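Local atomic coordinates of lantibiotic dehydratase (Microbispora corallina, PDB entry 5EHK), a protein that probably dehydrates serine and threonine residues of the NAI-107 precursor peptide in a reaction that depends on glutamyl-tRNA, as a class I lantibiotic dehydratase. Residues A405-H410 and G656-R661. Residues are numbered along the deposited sequence; the frame is centred on the assembly and turned at random.
Sequences ALRRYH and GLEGQR
Arg407 and Glu658 form a two-pronged salt bridge. The guanidinium meets the carboxylate end-on, each oxygen using its syn lone pair. Arg407 NH1 donates to Glu658 OE2 at 3.0 Å, with an N-H...O angle of 164°. The second bond, from Arg407 NH2 to Glu658 OE1, is 3.2 Å long. The two planes are tilted by only 20°, and the paired bonds limit the rotation of both groups. Arg407 reaches from the helix and Glu658 from the loop, and the two groups meet head on. Arg407 bends at chi2 (-88°) and again at chi3, which folds its guanidinium across to the loop. Leu406 lies beside the acid in van der Waals contact, its CD1 3.7 Å from Glu658 OE2. Its side chain also rests on Leu651 and Glu654 of helix 647-656.

The contact joins the N-terminal end of helix 407-417 to the loop that follows helix 647-656, within the lantibiotic dehydratase N-terminal family region. Leu406 is the N-cap residue, and its carbonyl accepts the His410 N-H. The loop makes a type II beta turn from Leu657 to Gln660, with Glu658 and Gly659 at its centre. Gly659 has the positive phi that suits this turn.

Glu658 is buried, and its charge is probably balanced by Arg407. OE1 also accepts the backbone N-H of Leu620, at the start of strand 620-624. Arg407 NH1 is held a second time by the Met403 carbonyl. Away from the salt bridge the contact is loose. The backbones stay apart, with Leu406 CA and Glu658 CA 8.7 Å from each other. Glu658 and Leu406 are buried, while Arg407, on the helix side, is partly exposed.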
loop_
_atom_site.group_PDB
_atom_site.type_symbol
_atom_site.label_atom_id
_atom_site.label_comp_id
_atom_site.label_asym_id
_atom_site.label_seq_id
_atom_site.Cartn_x
_atom_site.Cartn_y
_atom_site.Cartn_z
ATOM N N ALA A 405 7.803 -12.925 4.090
ATOM C CA ALA A 405 7.317 -13.324 2.764
ATOM C C ALA A 405 6.119 -14.299 2.682
ATOM O O ALA A 405 5.607 -14.542 1.595
ATOM C CB ALA A 405 8.464 -13.873 1.932
ATOM N N LEU A 406 5.694 -14.890 3.790
ATOM C CA LEU A 406 4.618 -15.855 3.729
ATOM C C LEU A 406 3.519 -15.433 4.636
ATOM O O LEU A 406 2.647 -16.238 4.944
ATOM C CB LEU A 406 5.059 -17.258 4.154
ATOM C CG LEU A 406 6.060 -18.113 3.380
ATOM C CD1 LEU A 406 6.134 -19.525 3.998
ATOM C CD2 LEU A 406 5.740 -18.177 1.875
ATOM N N ARG A 407 3.552 -14.200 5.120
ATOM C CA ARG A 407 2.484 -13.790 6.034
ATOM C C ARG A 407 1.149 -13.524 5.314
ATOM O O ARG A 407 0.094 -14.021 5.723
ATOM C CB ARG A 407 2.923 -12.621 6.906
ATOM C CG ARG A 407 4.142 -12.922 7.746
ATOM C CD ARG A 407 3.813 -13.548 9.102
ATOM N NE ARG A 407 3.021 -14.775 9.058
ATOM C CZ ARG A 407 3.449 -15.964 8.607
ATOM N NH1 ARG A 407 4.665 -16.107 8.078
ATOM N NH2 ARG A 407 2.635 -17.020 8.651
ATOM N N ARG A 408 1.197 -12.776 4.216
ATOM C CA ARG A 408 -0.009 -12.563 3.425
ATOM C C ARG A 408 -0.468 -13.861 2.740
ATOM O O ARG A 408 -1.660 -14.094 2.582
ATOM C CB ARG A 408 0.180 -11.429 2.411
ATOM C CG ARG A 408 0.417 -10.040 3.039
ATOM C CD ARG A 408 0.843 -9.023 1.961
ATOM N NE ARG A 408 -0.251 -8.872 0.998
ATOM C CZ ARG A 408 -1.331 -8.122 1.211
ATOM N NH1 ARG A 408 -1.426 -7.398 2.322
ATOM N NH2 ARG A 408 -2.298 -8.080 0.308
ATOM N N TYR A 409 0.479 -14.698 2.328
ATOM C CA TYR A 409 0.168 -15.993 1.720
ATOM C C TYR A 409 -0.623 -16.894 2.681
ATOM O O TYR A 409 -1.624 -17.502 2.319
ATOM C CB TYR A 409 1.469 -16.672 1.354
ATOM C CG TYR A 409 1.381 -17.703 0.260
ATOM C CD1 TYR A 409 1.137 -17.331 -1.042
ATOM C CD2 TYR A 409 1.597 -19.038 0.529
ATOM C CE1 TYR A 409 1.088 -18.264 -2.050
ATOM C CE2 TYR A 409 1.570 -19.970 -0.460
ATOM C CZ TYR A 409 1.304 -19.588 -1.757
ATOM O OH TYR A 409 1.246 -20.531 -2.769
ATOM N N HIS A 410 -0.158 -16.952 3.919
ATOM C CA HIS A 410 -0.847 -17.683 4.961
ATOM C C HIS A 410 -2.291 -17.198 5.143
ATOM O O HIS A 410 -3.215 -18.010 5.266
ATOM C CB HIS A 410 -0.059 -17.546 6.260
ATOM C CG HIS A 410 -0.770 -18.085 7.455
ATOM N ND1 HIS A 410 -0.938 -17.350 8.610
ATOM C CD2 HIS A 410 -1.364 -19.283 7.674
ATOM C CE1 HIS A 410 -1.614 -18.073 9.486
ATOM N NE2 HIS A 410 -1.891 -19.246 8.942
ATOM N N GLY A 656 9.881 -24.327 6.381
ATOM C CA GLY A 656 10.668 -24.874 7.455
ATOM C C GLY A 656 10.817 -23.880 8.583
ATOM O O GLY A 656 10.910 -24.289 9.744
ATOM N N LEU A 657 10.818 -22.585 8.266
ATOM C CA LEU A 657 10.991 -21.573 9.312
ATOM C C LEU A 657 9.667 -21.069 9.904
ATOM O O LEU A 657 9.663 -20.211 10.794
ATOM C CB LEU A 657 11.857 -20.418 8.818
ATOM C CG LEU A 657 13.254 -20.834 8.364
ATOM C CD1 LEU A 657 13.953 -19.685 7.656
ATOM C CD2 LEU A 657 14.125 -21.365 9.554
ATOM N N GLU A 658 8.554 -21.630 9.437
ATOM C CA GLU A 658 7.250 -21.286 9.993
ATOM C C GLU A 658 7.208 -21.640 11.488
ATOM O O GLU A 658 7.884 -22.572 11.943
ATOM C CB GLU A 658 6.107 -21.978 9.224
ATOM C CG GLU A 658 5.725 -21.324 7.876
ATOM C CD GLU A 658 5.021 -19.969 8.028
ATOM O OE1 GLU A 658 3.857 -19.953 8.522
ATOM O OE2 GLU A 658 5.618 -18.932 7.630
ATOM N N GLY A 659 6.456 -20.860 12.250
ATOM C CA GLY A 659 6.282 -21.113 13.660
ATOM C C GLY A 659 7.489 -20.739 14.489
ATOM O O GLY A 659 7.476 -20.894 15.703
ATOM N N GLN A 660 8.542 -20.256 13.850
ATOM C CA GLN A 660 9.712 -19.825 14.591
ATOM C C GLN A 660 9.921 -18.301 14.515
ATOM O O GLN A 660 9.953 -17.720 13.422
ATOM C CB GLN A 660 10.940 -20.515 14.033
ATOM C CG GLN A 660 10.821 -22.023 13.881
ATOM C CD GLN A 660 12.123 -22.615 13.393
ATOM O OE1 GLN A 660 13.141 -22.441 14.026
ATOM N NE2 GLN A 660 12.118 -23.214 12.209
ATOM N N ARG A 661 10.090 -17.655 15.663
ATOM C CA ARG A 661 10.463 -16.246 15.666
ATOM C C ARG A 661 11.948 -16.035 15.295
ATOM O O ARG A 661 12.834 -16.557 15.953
ATOM C CB ARG A 661 10.135 -15.619 17.016
ATOM C CG ARG A 661 10.603 -14.194 17.158
ATOM C CD ARG A 661 9.970 -13.536 18.352
ATOM N NE ARG A 661 10.227 -12.102 18.361
ATOM C CZ ARG A 661 9.607 -11.228 19.150
ATOM N NH1 ARG A 661 8.670 -11.623 20.021
ATOM N NH2 ARG A 661 9.933 -9.948 19.058
#